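Local atomic coordinates of SusD superfamily protein (Bacteroides thetaiotaomicron, PDB entry 3MCX), a protein that is of unknown function but, as an outer-membrane member of the SusD family, probably captures glycans for uptake, and binds zinc ions in the crystal. Residues 40-45 with 131-136; 98-102 with 125-129; 101-106 with 120-124; 142-146 with 213-217; 179-184 with 207-212. Residue numbers count along the deposited sequence, not the author numbering.

Interaction 1: 40-45 with 131-136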
# COMPACT_ATOMS: atom_id res chain seq x y z
N TYR A 40 -3.36 10.88 1.72
CA TYR A 40 -3.87 9.53 1.57
C TYR A 40 -2.93 8.74 0.63
O TYR A 40 -1.76 8.61 0.94
CB TYR A 40 -5.34 9.52 1.15
CG TYR A 40 -6.11 8.21 1.44
CD1 TYR A 40 -5.45 6.99 1.64
CD2 TYR A 40 -7.50 8.21 1.52
CE1 TYR A 40 -6.13 5.83 1.88
CE2 TYR A 40 -8.20 7.01 1.75
CZ TYR A 40 -7.49 5.85 1.92
OH TYR A 40 -8.18 4.67 2.15
N TYR A 41 -3.41 8.27 -0.52
CA TYR A 41 -2.55 7.44 -1.37
C TYR A 41 -1.56 8.28 -2.21
O TYR A 41 -0.63 7.71 -2.78
CB TYR A 41 -3.39 6.57 -2.28
CG TYR A 41 -3.92 5.30 -1.68
CD1 TYR A 41 -3.07 4.30 -1.29
CD2 TYR A 41 -5.28 5.11 -1.54
CE1 TYR A 41 -3.56 3.08 -0.79
CE2 TYR A 41 -5.77 3.90 -1.04
CZ TYR A 41 -4.92 2.90 -0.66
OH TYR A 41 -5.42 1.70 -0.18
N GLY A 42 -1.73 9.59 -2.29
CA GLY A 42 -0.74 10.43 -2.95
C GLY A 42 0.67 10.24 -2.42
O GLY A 42 1.65 10.38 -3.15
N ASP A 43 0.78 10.00 -1.11
CA ASP A 43 2.08 10.05 -0.41
C ASP A 43 2.12 9.18 0.83
O ASP A 43 2.69 8.09 0.76
CB ASP A 43 2.54 11.50 -0.20
CG ASP A 43 1.39 12.43 0.08
OD1 ASP A 43 0.56 12.07 0.92
OD2 ASP A 43 1.33 13.53 -0.51
N ASN A 44 1.54 9.61 1.95
CA ASN A 44 1.79 8.90 3.20
C ASN A 44 1.45 7.41 3.15
O ASN A 44 2.27 6.59 3.58
CB ASN A 44 1.07 9.59 4.35
CG ASN A 44 1.58 10.97 4.58
OD1 ASN A 44 1.29 11.89 3.81
ND2 ASN A 44 2.36 11.16 5.68
N TYR A 45 0.29 7.04 2.61
CA TYR A 45 -0.10 5.63 2.58
C TYR A 45 0.58 4.84 1.43
O TYR A 45 0.45 3.61 1.34
CB TYR A 45 -1.61 5.46 2.54
CG TYR A 45 -2.29 5.86 3.84
CD1 TYR A 45 -2.60 7.18 4.12
CD2 TYR A 45 -2.63 4.90 4.78
CE1 TYR A 45 -3.24 7.54 5.29
CE2 TYR A 45 -3.28 5.27 5.96
CZ TYR A 45 -3.58 6.57 6.20
OH TYR A 45 -4.23 6.93 7.35
N LEU A 131 -11.50 -0.48 2.61
CA LEU A 131 -10.08 -0.23 2.36
C LEU A 131 -9.54 0.89 3.27
O LEU A 131 -8.44 0.77 3.83
CB LEU A 131 -9.90 0.16 0.90
CG LEU A 131 -8.50 0.44 0.40
CD1 LEU A 131 -7.57 -0.74 0.72
CD2 LEU A 131 -8.56 0.72 -1.13
N SER A 132 -10.35 1.93 3.45
CA SER A 132 -9.96 3.05 4.29
C SER A 132 -9.77 2.60 5.75
O SER A 132 -8.79 2.94 6.39
CB SER A 132 -10.93 4.19 4.11
OG SER A 132 -10.88 4.71 2.77
N LEU A 133 -10.74 1.84 6.29
CA LEU A 133 -10.63 1.38 7.67
C LEU A 133 -9.40 0.47 7.79
O LEU A 133 -8.67 0.55 8.79
CB LEU A 133 -11.90 0.66 8.08
CG LEU A 133 -11.88 0.06 9.50
CD1 LEU A 133 -11.54 1.08 10.59
CD2 LEU A 133 -13.21 -0.67 9.82
N PHE A 134 -9.15 -0.40 6.81
CA PHE A 134 -7.96 -1.26 6.80
C PHE A 134 -6.68 -0.43 6.89
O PHE A 134 -5.78 -0.73 7.68
CB PHE A 134 -7.98 -2.12 5.53
CG PHE A 134 -6.78 -3.02 5.35
CD1 PHE A 134 -6.51 -4.03 6.25
CD2 PHE A 134 -5.97 -2.89 4.25
CE1 PHE A 134 -5.45 -4.89 6.04
CE2 PHE A 134 -4.89 -3.74 4.05
CZ PHE A 134 -4.65 -4.74 4.93
N ASN A 135 -6.59 0.61 6.06
CA ASN A 135 -5.42 1.49 6.06
C ASN A 135 -5.18 2.14 7.40
O ASN A 135 -4.05 2.18 7.89
CB ASN A 135 -5.57 2.53 4.95
CG ASN A 135 -5.39 1.91 3.56
OD1 ASN A 135 -4.57 1.01 3.37
ND2 ASN A 135 -6.13 2.42 2.57
N LEU A 136 -6.24 2.66 8.04
CA LEU A 136 -6.09 3.23 9.37
C LEU A 136 -5.63 2.18 10.40
O LEU A 136 -4.80 2.46 11.25
CB LEU A 136 -7.38 3.87 9.84
CG LEU A 136 -7.73 5.19 9.16
CD1 LEU A 136 -9.22 5.45 9.26
CD2 LEU A 136 -6.92 6.33 9.76
O HOH W 1 -3.71 -0.06 0.88
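In the helical core of this SusD-family fold, a turn leading into helix 44-51 meets the C-terminal half of helix 115-140, illustrating how buried hydroxyls and an amide satisfy one another. The two neighbouring tyrosines adopt different chi1 rotamers, t for Y40 and m for Y41, yet both CA-to-CB bonds point sideways and both hydroxyls arrive at N135. The amide of N135, with chi1 in the m well, donates from ND2 to Y40 OH (3.1 Å) and to Y41 OH (2.9 Å). Y40 OH donates to S132 OG at 2.8 Å, and the serine passes the chain on to the backbone carbonyl of M128 one turn earlier. Y45, also m, directs its CA-to-CB bond toward the helix and lays CE2 3.7 Å from N135 CB, while its hydroxyl hydrogen-bonds outside the pair, to the carbonyl of P87. L131 CD1 lies 3.4 Å from Y41 OH. The amide oxygen is served too: a water donates to N135 OD1 at 2.8 Å and lies 2.7 Å from Y41 OH.

Interaction 2: 98-102 with 125-129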
# COMPACT_ATOMS: atom_id res chain seq x y z
N THR A 98 -18.01 8.19 2.17
CA THR A 98 -18.61 6.90 1.81
C THR A 98 -19.90 6.65 2.59
O THR A 98 -20.90 6.19 2.02
CB THR A 98 -17.70 5.66 1.93
OG1 THR A 98 -17.34 5.37 3.30
CG2 THR A 98 -16.44 5.79 1.06
N ASN A 99 -19.91 6.99 3.88
CA ASN A 99 -21.10 6.79 4.68
C ASN A 99 -22.26 7.67 4.24
O ASN A 99 -23.41 7.25 4.17
CB ASN A 99 -20.77 7.00 6.17
CG ASN A 99 -20.04 5.81 6.75
OD1 ASN A 99 -20.33 4.68 6.36
ND2 ASN A 99 -19.15 6.04 7.71
N ASN A 100 -21.96 8.94 3.92
CA ASN A 100 -22.97 9.85 3.42
C ASN A 100 -23.60 9.37 2.09
O ASN A 100 -24.79 9.40 1.91
CB ASN A 100 -22.38 11.25 3.25
CG ASN A 100 -22.06 11.92 4.60
OD1 ASN A 100 -22.45 11.42 5.67
ND2 ASN A 100 -21.33 13.04 4.55
N LEU A 101 -22.72 8.88 1.20
CA LEU A 101 -23.17 8.40 -0.10
C LEU A 101 -24.01 7.12 0.03
O LEU A 101 -25.07 7.03 -0.55
CB LEU A 101 -21.96 8.18 -1.03
CG LEU A 101 -22.25 7.65 -2.44
CD1 LEU A 101 -23.25 8.49 -3.20
CD2 LEU A 101 -20.93 7.53 -3.19
N ILE A 102 -23.49 6.15 0.79
CA ILE A 102 -24.23 4.92 1.03
C ILE A 102 -25.59 5.20 1.65
O ILE A 102 -26.62 4.70 1.21
CB ILE A 102 -23.43 3.92 1.88
CG1 ILE A 102 -22.17 3.44 1.11
CG2 ILE A 102 -24.34 2.75 2.30
CD1 ILE A 102 -21.06 2.82 1.95
N ALA A 125 -18.36 2.35 -3.11
CA ALA A 125 -18.23 3.09 -1.85
C ALA A 125 -17.91 2.14 -0.67
O ALA A 125 -17.12 2.48 0.19
CB ALA A 125 -19.52 3.90 -1.58
N LEU A 126 -18.56 0.99 -0.64
CA LEU A 126 -18.33 -0.00 0.41
C LEU A 126 -16.92 -0.51 0.39
O LEU A 126 -16.28 -0.61 1.44
CB LEU A 126 -19.33 -1.18 0.29
CG LEU A 126 -20.72 -1.00 0.92
CD1 LEU A 126 -21.66 -2.13 0.46
CD2 LEU A 126 -20.61 -0.91 2.49
N VAL A 127 -16.38 -0.78 -0.79
CA VAL A 127 -15.00 -1.24 -0.88
C VAL A 127 -14.05 -0.13 -0.40
O VAL A 127 -13.12 -0.37 0.36
CB VAL A 127 -14.55 -1.76 -2.27
CG1 VAL A 127 -13.09 -2.27 -2.19
CG2 VAL A 127 -15.41 -2.86 -2.74
N MSE A 128 -14.32 1.10 -0.83
CA MSE A 128 -13.50 2.22 -0.36
C MSE A 128 -13.61 2.41 1.15
O MSE A 128 -12.63 2.74 1.80
CB MSE A 128 -13.87 3.49 -1.09
CG MSE A 128 -12.99 4.67 -0.76
SE MSE A 128 -11.08 4.41 -1.06
CE MSE A 128 -11.14 3.16 -2.56
N ARG A 129 -14.79 2.22 1.72
CA ARG A 129 -14.93 2.31 3.19
C ARG A 129 -14.09 1.24 3.90
O ARG A 129 -13.41 1.50 4.88
CB ARG A 129 -16.38 2.18 3.62
CG ARG A 129 -16.64 2.65 5.05
CD ARG A 129 -18.08 2.63 5.44
NE ARG A 129 -18.64 1.30 5.54
CZ ARG A 129 -19.92 1.05 5.75
NH1 ARG A 129 -20.77 2.05 5.85
NH2 ARG A 129 -20.38 -0.20 5.86
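A125 CB marks the apolar centre, a small methyl that allows two antiparallel helices to pack closely. I102 CG1 lies 3.8 Å from it and L101 CD2 4.2 Å, while T98 approaches CB to CB at 4.3 Å, its CG2 resting 3.5 Å from A125 O. Here the CA atoms of T98 and A125 are 5.3 Å apart, and the short axes of the segments 98-102 and 125-129 approach to 9.5 Å with 155° between their directions. This is an alpha-alpha hairpin, consistent with the TPR-like helical architecture of the SusD family. Further out, I102 CD1 meets L126 CD2 at 3.8 Å and also covers one face of the R129 guanidinium, 4.0 Å from NH1. At the polar edge the aliphatic stem of R129 runs past T98, whose OG1 is 3.3 Å from R129 CG and bonds to the I95 carbonyl of its own helix. R129 NH1 then donates to N99 OD1 at 2.7 Å. The guanidinium is further held by a salt bridge from NE to D182 on helix 172-186, and N99 ND2 bonds to the carbonyl of E157. The buried arginine thus keeps its charge compensated while its carbon atoms extend the apolar seam.

Interaction 3: 101-106 with 120-124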
# COMPACT_ATOMS: atom_id res chain seq x y z
N LEU A 101 -22.72 8.88 1.20
CA LEU A 101 -23.17 8.40 -0.10
C LEU A 101 -24.01 7.12 0.03
O LEU A 101 -25.07 7.03 -0.55
CB LEU A 101 -21.96 8.18 -1.03
CG LEU A 101 -22.25 7.65 -2.44
CD1 LEU A 101 -23.25 8.49 -3.20
CD2 LEU A 101 -20.93 7.53 -3.19
N ILE A 102 -23.49 6.15 0.79
CA ILE A 102 -24.23 4.92 1.03
C ILE A 102 -25.59 5.20 1.65
O ILE A 102 -26.62 4.70 1.21
CB ILE A 102 -23.43 3.92 1.88
CG1 ILE A 102 -22.17 3.44 1.11
CG2 ILE A 102 -24.34 2.75 2.30
CD1 ILE A 102 -21.06 2.82 1.95
N GLN A 103 -25.62 6.08 2.65
CA GLN A 103 -26.88 6.43 3.28
C GLN A 103 -27.87 7.13 2.33
O GLN A 103 -29.05 6.88 2.35
CB GLN A 103 -26.67 7.26 4.55
CG GLN A 103 -27.99 7.68 5.26
CD GLN A 103 -28.91 6.52 5.72
OE1 GLN A 103 -28.40 5.40 5.97
NE2 GLN A 103 -30.21 6.80 5.85
N LYS A 104 -27.34 8.05 1.50
CA LYS A 104 -28.18 8.71 0.51
C LYS A 104 -28.83 7.69 -0.44
O LYS A 104 -30.00 7.78 -0.74
CB LYS A 104 -27.35 9.76 -0.26
CG LYS A 104 -28.12 10.67 -1.17
CD LYS A 104 -29.12 11.54 -0.40
CE LYS A 104 -29.93 12.45 -1.34
NZ LYS A 104 -31.11 13.07 -0.67
N ILE A 105 -28.02 6.75 -0.91
CA ILE A 105 -28.56 5.67 -1.79
C ILE A 105 -29.64 4.84 -1.05
O ILE A 105 -30.69 4.59 -1.57
CB ILE A 105 -27.42 4.78 -2.35
CG1 ILE A 105 -26.50 5.58 -3.31
CG2 ILE A 105 -28.01 3.52 -3.05
CD1 ILE A 105 -25.22 4.86 -3.66
N GLU A 106 -29.29 4.41 0.16
CA GLU A 106 -30.21 3.54 0.91
C GLU A 106 -31.46 4.21 1.39
O GLU A 106 -32.48 3.57 1.59
CB GLU A 106 -29.47 2.90 2.07
CG GLU A 106 -28.40 1.96 1.63
CD GLU A 106 -27.73 1.17 2.75
OE1 GLU A 106 -27.33 1.72 3.80
OE2 GLU A 106 -27.52 -0.04 2.53
N ARG A 120 -24.05 -0.49 -7.91
CA ARG A 120 -22.63 -0.46 -8.25
C ARG A 120 -21.91 0.66 -7.50
O ARG A 120 -20.86 0.47 -6.91
CB ARG A 120 -22.46 -0.26 -9.77
CG ARG A 120 -21.01 -0.16 -10.16
CD ARG A 120 -20.75 0.24 -11.60
NE ARG A 120 -21.40 1.50 -11.96
CZ ARG A 120 -20.95 2.72 -11.66
NH1 ARG A 120 -19.85 2.90 -10.94
NH2 ARG A 120 -21.67 3.78 -12.07
N ILE A 121 -22.51 1.85 -7.55
CA ILE A 121 -21.95 2.99 -6.83
C ILE A 121 -21.85 2.70 -5.34
O ILE A 121 -20.84 2.94 -4.73
CB ILE A 121 -22.77 4.25 -7.09
CG1 ILE A 121 -22.61 4.66 -8.56
CG2 ILE A 121 -22.36 5.39 -6.13
CD1 ILE A 121 -23.62 5.69 -9.03
N LYS A 122 -22.92 2.12 -4.79
CA LYS A 122 -22.89 1.73 -3.36
C LYS A 122 -21.78 0.73 -3.06
O LYS A 122 -21.07 0.84 -2.06
CB LYS A 122 -24.23 1.12 -3.00
CG LYS A 122 -24.37 0.62 -1.56
CD LYS A 122 -25.72 -0.06 -1.38
CE LYS A 122 -25.79 -0.79 -0.09
NZ LYS A 122 -27.05 -1.59 -0.03
N SER A 123 -21.63 -0.25 -3.94
CA SER A 123 -20.62 -1.28 -3.75
C SER A 123 -19.20 -0.75 -3.81
O SER A 123 -18.33 -1.14 -3.03
CB SER A 123 -20.80 -2.39 -4.77
OG SER A 123 -22.04 -3.05 -4.54
N GLU A 124 -18.92 0.12 -4.78
CA GLU A 124 -17.64 0.78 -4.83
C GLU A 124 -17.35 1.62 -3.58
O GLU A 124 -16.25 1.59 -3.03
CB GLU A 124 -17.54 1.62 -6.10
CG GLU A 124 -17.51 0.76 -7.37
CD GLU A 124 -17.37 1.56 -8.65
OE1 GLU A 124 -16.61 2.56 -8.64
OE2 GLU A 124 -18.00 1.18 -9.66
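One salt bridge spans this pair: K122 NZ donates to E106 OE2 at 3.0 Å. The lysine is fully extended, all four chi angles near t, and its length lets the amine cross from its sideways-pointing CA-to-CB bond to the glutamate at the end of helix 81-106. A second salt bridge, R120 NH1 to E124 OE2 at 2.8 Å, stays within helix 115-140, joining residues one turn apart. Neither R120 nor E124 meets the segment 101-106; R120 pairs further with E117, and E124 with the hydroxyl of Y32.

Beneath the bridge lies the packing. The stem of K122 covers I105, whose CD1 is 3.9 Å from K122 CB, and I105 CD1 also meets I121 CG2 at 3.8 Å. L101 CD2 approaches I121 CG2 at 3.9 Å, and I102 CG2 stands 4.4 Å from K122 CG. Here isoleucine and leucine fill the seam of an alpha-alpha hairpin, while K122 adds carbon to it and charge at its margin. The short axes, 9.6 Å apart at closest approach, make an angle of 152°, so the helices run antiparallel. Among its neighbours, this end of the hairpin packs against helix 21-36, where L101 rests on L28 and I31, I121 on Q25 and E124 on L28, while I105 also reaches I110 in the connection between helices 81-106 and 115-140.

Interaction 4: 142-146 with 213-217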
# COMPACT_ATOMS: atom_id res chain seq x y z
N MSE A 142 -1.42 -2.36 16.34
CA MSE A 142 -0.43 -3.43 16.24
C MSE A 142 -0.94 -4.51 15.28
O MSE A 142 -2.15 -4.69 15.12
CB MSE A 142 -0.17 -4.05 17.62
CG MSE A 142 0.49 -3.09 18.61
SE MSE A 142 2.24 -2.46 18.14
CE MSE A 142 3.28 -4.11 18.27
N PRO A 143 -0.03 -5.26 14.66
CA PRO A 143 -0.43 -6.23 13.66
C PRO A 143 -1.40 -7.28 14.22
O PRO A 143 -1.21 -7.82 15.30
CB PRO A 143 0.89 -6.90 13.24
CG PRO A 143 1.93 -6.00 13.68
CD PRO A 143 1.43 -5.17 14.78
N TYR A 144 -2.44 -7.52 13.41
CA TYR A 144 -3.46 -8.49 13.80
C TYR A 144 -2.84 -9.81 14.27
O TYR A 144 -3.27 -10.40 15.26
CB TYR A 144 -4.42 -8.75 12.63
CG TYR A 144 -5.55 -9.72 12.87
CD1 TYR A 144 -5.31 -11.07 12.90
CD2 TYR A 144 -6.85 -9.28 13.05
CE1 TYR A 144 -6.32 -11.99 13.13
CE2 TYR A 144 -7.88 -10.18 13.27
CZ TYR A 144 -7.60 -11.53 13.33
OH TYR A 144 -8.60 -12.47 13.54
N THR A 145 -1.86 -10.29 13.52
CA THR A 145 -1.32 -11.63 13.77
C THR A 145 -0.47 -11.73 15.02
O THR A 145 -0.11 -12.83 15.44
CB THR A 145 -0.52 -12.14 12.55
OG1 THR A 145 0.40 -11.14 12.13
CG2 THR A 145 -1.46 -12.48 11.39
N ASN A 146 -0.15 -10.62 15.67
CA ASN A 146 0.52 -10.71 16.96
C ASN A 146 -0.36 -11.35 18.04
O ASN A 146 0.17 -11.93 18.98
CB ASN A 146 0.98 -9.33 17.46
CG ASN A 146 2.21 -8.79 16.75
OD1 ASN A 146 2.69 -9.37 15.77
ND2 ASN A 146 2.74 -7.69 17.27
N LEU A 213 -4.63 -12.19 4.21
CA LEU A 213 -3.24 -12.62 4.42
C LEU A 213 -2.69 -11.98 5.71
O LEU A 213 -2.05 -12.65 6.52
CB LEU A 213 -2.35 -12.27 3.20
CG LEU A 213 -0.90 -12.77 3.22
CD1 LEU A 213 -0.75 -14.30 3.35
CD2 LEU A 213 -0.18 -12.23 1.98
N ASN A 214 -2.96 -10.70 5.91
CA ASN A 214 -2.46 -9.95 7.09
C ASN A 214 -3.25 -10.29 8.35
O ASN A 214 -2.84 -9.94 9.45
CB ASN A 214 -2.41 -8.45 6.79
CG ASN A 214 -1.22 -8.10 5.96
OD1 ASN A 214 -0.08 -8.17 6.46
ND2 ASN A 214 -1.44 -7.79 4.67
N MSE A 215 -4.35 -11.02 8.20
CA MSE A 215 -5.05 -11.60 9.36
C MSE A 215 -4.56 -13.01 9.65
O MSE A 215 -5.03 -13.64 10.62
CB MSE A 215 -6.53 -11.76 9.10
CG MSE A 215 -7.29 -10.54 8.99
SE MSE A 215 -9.14 -10.94 8.53
CE MSE A 215 -9.76 -11.42 9.84
N GLY A 216 -3.69 -13.56 8.81
CA GLY A 216 -3.28 -14.96 8.93
C GLY A 216 -4.41 -15.93 8.58
O GLY A 216 -4.40 -17.08 9.00
N GLU A 217 -5.41 -15.43 7.86
CA GLU A 217 -6.54 -16.24 7.35
C GLU A 217 -6.13 -16.80 5.98
O GLU A 217 -6.58 -16.34 4.90
CB GLU A 217 -7.82 -15.41 7.22
CG GLU A 217 -8.43 -15.07 8.58
CD GLU A 217 -9.19 -16.20 9.22
OE1 GLU A 217 -9.40 -17.28 8.60
OE2 GLU A 217 -9.60 -15.99 10.38
O HOH W 2 -8.48 -14.97 12.60
O HOH W 3 -0.66 -8.97 10.82
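Y144 and M215, a selenomethionine, bury the most surface where the loop after helix 115-140 meets the last turn of helix 201-214 and the residues after it. M215 CB lies over the face of the Y144 ring, 4.2 Å from its centroid and 16° off the normal, a CH-pi contact; M215 SE, 5.2 Å from the same centroid, adds an oblique Met-aromatic contact. Y144 CE1 also comes within 3.3 Å of M215 O. The ring of Y176 on helix 172-186 meets Y144 edge-to-face. T145 is third: its CG2 sits 3.5 Å from N214 O and 3.6 Å from G216 N. G216, with positive phi, ends the last turn in a Schellman motif, one of whose two bonds runs from G216 N to L213 O (3.0 Å). One water donates to T145 OG1 (2.7 Å) and N214 O (2.8 Å); another joins Y144 OH and E217 OE2, 2.7 Å from each. Direct contact is thus packing of carbon on ring and backbone, while the hydrogen bonds run through two waters.

Interaction 5: 179-184 with 207-212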
# COMPACT_ATOMS: atom_id res chain seq x y z
N VAL A 179 -13.84 -4.43 7.83
CA VAL A 179 -13.21 -4.35 6.53
C VAL A 179 -13.67 -5.48 5.63
O VAL A 179 -14.09 -5.27 4.48
CB VAL A 179 -11.70 -4.42 6.66
CG1 VAL A 179 -11.04 -4.57 5.26
CG2 VAL A 179 -11.16 -3.18 7.43
N VAL A 180 -13.58 -6.70 6.16
CA VAL A 180 -13.98 -7.90 5.43
C VAL A 180 -15.46 -7.86 5.06
O VAL A 180 -15.83 -8.18 3.93
CB VAL A 180 -13.63 -9.18 6.24
CG1 VAL A 180 -14.26 -10.43 5.60
CG2 VAL A 180 -12.06 -9.35 6.32
N SER A 181 -16.30 -7.44 5.99
CA SER A 181 -17.72 -7.30 5.71
C SER A 181 -17.99 -6.34 4.54
O SER A 181 -18.76 -6.65 3.61
CB SER A 181 -18.42 -6.80 6.97
OG SER A 181 -19.82 -6.66 6.79
N ASP A 182 -17.40 -5.16 4.60
CA ASP A 182 -17.62 -4.15 3.56
C ASP A 182 -17.18 -4.65 2.19
O ASP A 182 -17.91 -4.54 1.22
CB ASP A 182 -16.89 -2.85 3.89
CG ASP A 182 -17.54 -2.08 5.04
OD1 ASP A 182 -18.61 -2.46 5.51
OD2 ASP A 182 -16.95 -1.03 5.42
N MSE A 183 -16.00 -5.23 2.12
CA MSE A 183 -15.50 -5.66 0.81
C MSE A 183 -16.29 -6.85 0.30
O MSE A 183 -16.60 -6.91 -0.91
CB MSE A 183 -14.03 -6.00 0.89
CG MSE A 183 -13.11 -4.86 1.28
SE MSE A 183 -11.26 -5.38 1.03
CE MSE A 183 -10.48 -3.69 1.50
N SER A 184 -16.64 -7.77 1.19
CA SER A 184 -17.39 -8.96 0.80
C SER A 184 -18.82 -8.63 0.37
O SER A 184 -19.34 -9.18 -0.62
CB SER A 184 -17.43 -9.97 1.97
OG SER A 184 -16.10 -10.35 2.33
N LEU A 207 -7.85 -7.14 -3.17
CA LEU A 207 -7.67 -6.45 -1.88
C LEU A 207 -8.04 -7.37 -0.71
O LEU A 207 -7.35 -7.38 0.33
CB LEU A 207 -8.51 -5.17 -1.81
CG LEU A 207 -8.04 -4.06 -2.75
CD1 LEU A 207 -9.15 -2.98 -2.83
CD2 LEU A 207 -6.64 -3.51 -2.30
N LEU A 208 -9.11 -8.15 -0.86
CA LEU A 208 -9.43 -9.13 0.17
C LEU A 208 -8.30 -10.13 0.39
O LEU A 208 -8.05 -10.54 1.52
CB LEU A 208 -10.75 -9.85 -0.14
CG LEU A 208 -12.02 -9.12 0.33
CD1 LEU A 208 -13.27 -9.70 -0.40
CD2 LEU A 208 -12.16 -9.24 1.85
N SER A 209 -7.58 -10.53 -0.67
CA SER A 209 -6.43 -11.43 -0.46
C SER A 209 -5.37 -10.79 0.42
O SER A 209 -4.77 -11.47 1.26
CB SER A 209 -5.84 -11.99 -1.77
OG SER A 209 -5.06 -11.03 -2.47
N ARG A 210 -5.13 -9.49 0.24
CA ARG A 210 -4.21 -8.76 1.07
C ARG A 210 -4.70 -8.69 2.50
O ARG A 210 -3.94 -8.88 3.42
CB ARG A 210 -4.03 -7.35 0.49
CG ARG A 210 -3.09 -6.45 1.30
CD ARG A 210 -3.10 -5.02 0.82
NE ARG A 210 -2.53 -4.85 -0.51
CZ ARG A 210 -2.57 -3.71 -1.21
NH1 ARG A 210 -3.21 -2.66 -0.73
NH2 ARG A 210 -1.97 -3.63 -2.37
N VAL A 211 -5.98 -8.33 2.67
CA VAL A 211 -6.54 -8.24 4.01
C VAL A 211 -6.46 -9.57 4.78
O VAL A 211 -5.96 -9.64 5.92
CB VAL A 211 -8.00 -7.67 3.97
CG1 VAL A 211 -8.67 -7.74 5.33
CG2 VAL A 211 -7.99 -6.26 3.40
N TYR A 212 -6.99 -10.63 4.17
CA TYR A 212 -6.99 -11.95 4.80
C TYR A 212 -5.56 -12.42 5.12
O TYR A 212 -5.30 -13.01 6.17
CB TYR A 212 -7.68 -12.94 3.89
CG TYR A 212 -9.19 -12.92 3.87
CD1 TYR A 212 -9.94 -12.91 5.05
CD2 TYR A 212 -9.89 -12.94 2.65
CE1 TYR A 212 -11.35 -12.94 5.01
CE2 TYR A 212 -11.28 -12.98 2.61
CZ TYR A 212 -12.00 -12.96 3.78
OH TYR A 212 -13.39 -13.01 3.73
O HOH W 4 -14.81 -12.69 1.49
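Helix 201-214 first meets helix 172-186 here through L207, whose CB touches SE of selenomethionine M183 at 4.0 Å; L207 also reaches I354 on strand 351-355. L208 follows, its CA 7.0 Å from that of M183, the nearest CA pair of the two segments. L208 CG lies 3.8 Å from M183 CB, and L208 CD2 is 4.2 Å from V180 CA, so the leucine settles between two positions one turn apart on the opposing helix. S209 and R210 face elsewhere, R210 forming a salt bridge with E358. One turn on from L207, V211 returns to the seam: its CG1 meets V180 CG2 at 3.9 Å and V179 CG1 at 4.0 Å, and its CG2 meets M183 CE at 4.1 Å. Y212 closes the row at the partly exposed margin, its OH 3.3 Å from V180 CG1. A water lies 2.7 Å from Y212 OH and donates to S184 OG at 2.8 Å, while S184 OG donates to V180 O at 2.7 Å. The antiparallel short axes, 10.6 Å apart at 164°, describe a helical hairpin consistent with the TPR-like family architecture. No direct hydrogen bond crosses it: the pairing rests on aliphatic and selenomethionine packing, with one water joining the hydroxyls.

Helix 115-140 is the common element: interactions 3, 2 and 1 follow one another along it, and interactions 2 and 3, centred 6 Å apart, form one seam with helix 81-106. The hairpin of interaction 5 packs against the same helix. F134 of interaction 1 touches V179 and V211, while R129 NE of interaction 2 bridges to D182 OD2 of 179-184 at 2.9 Å. Interaction 4 extends interaction 5 past the last turn of helix 201-214, with M215 SE 4.0 Å from V180 CG2. Both lie near E177, a zinc-binding residue of this protein whose ion is not bound to this chain in the model; the M215 and V180 side chains are each about 6 Å from its side chain.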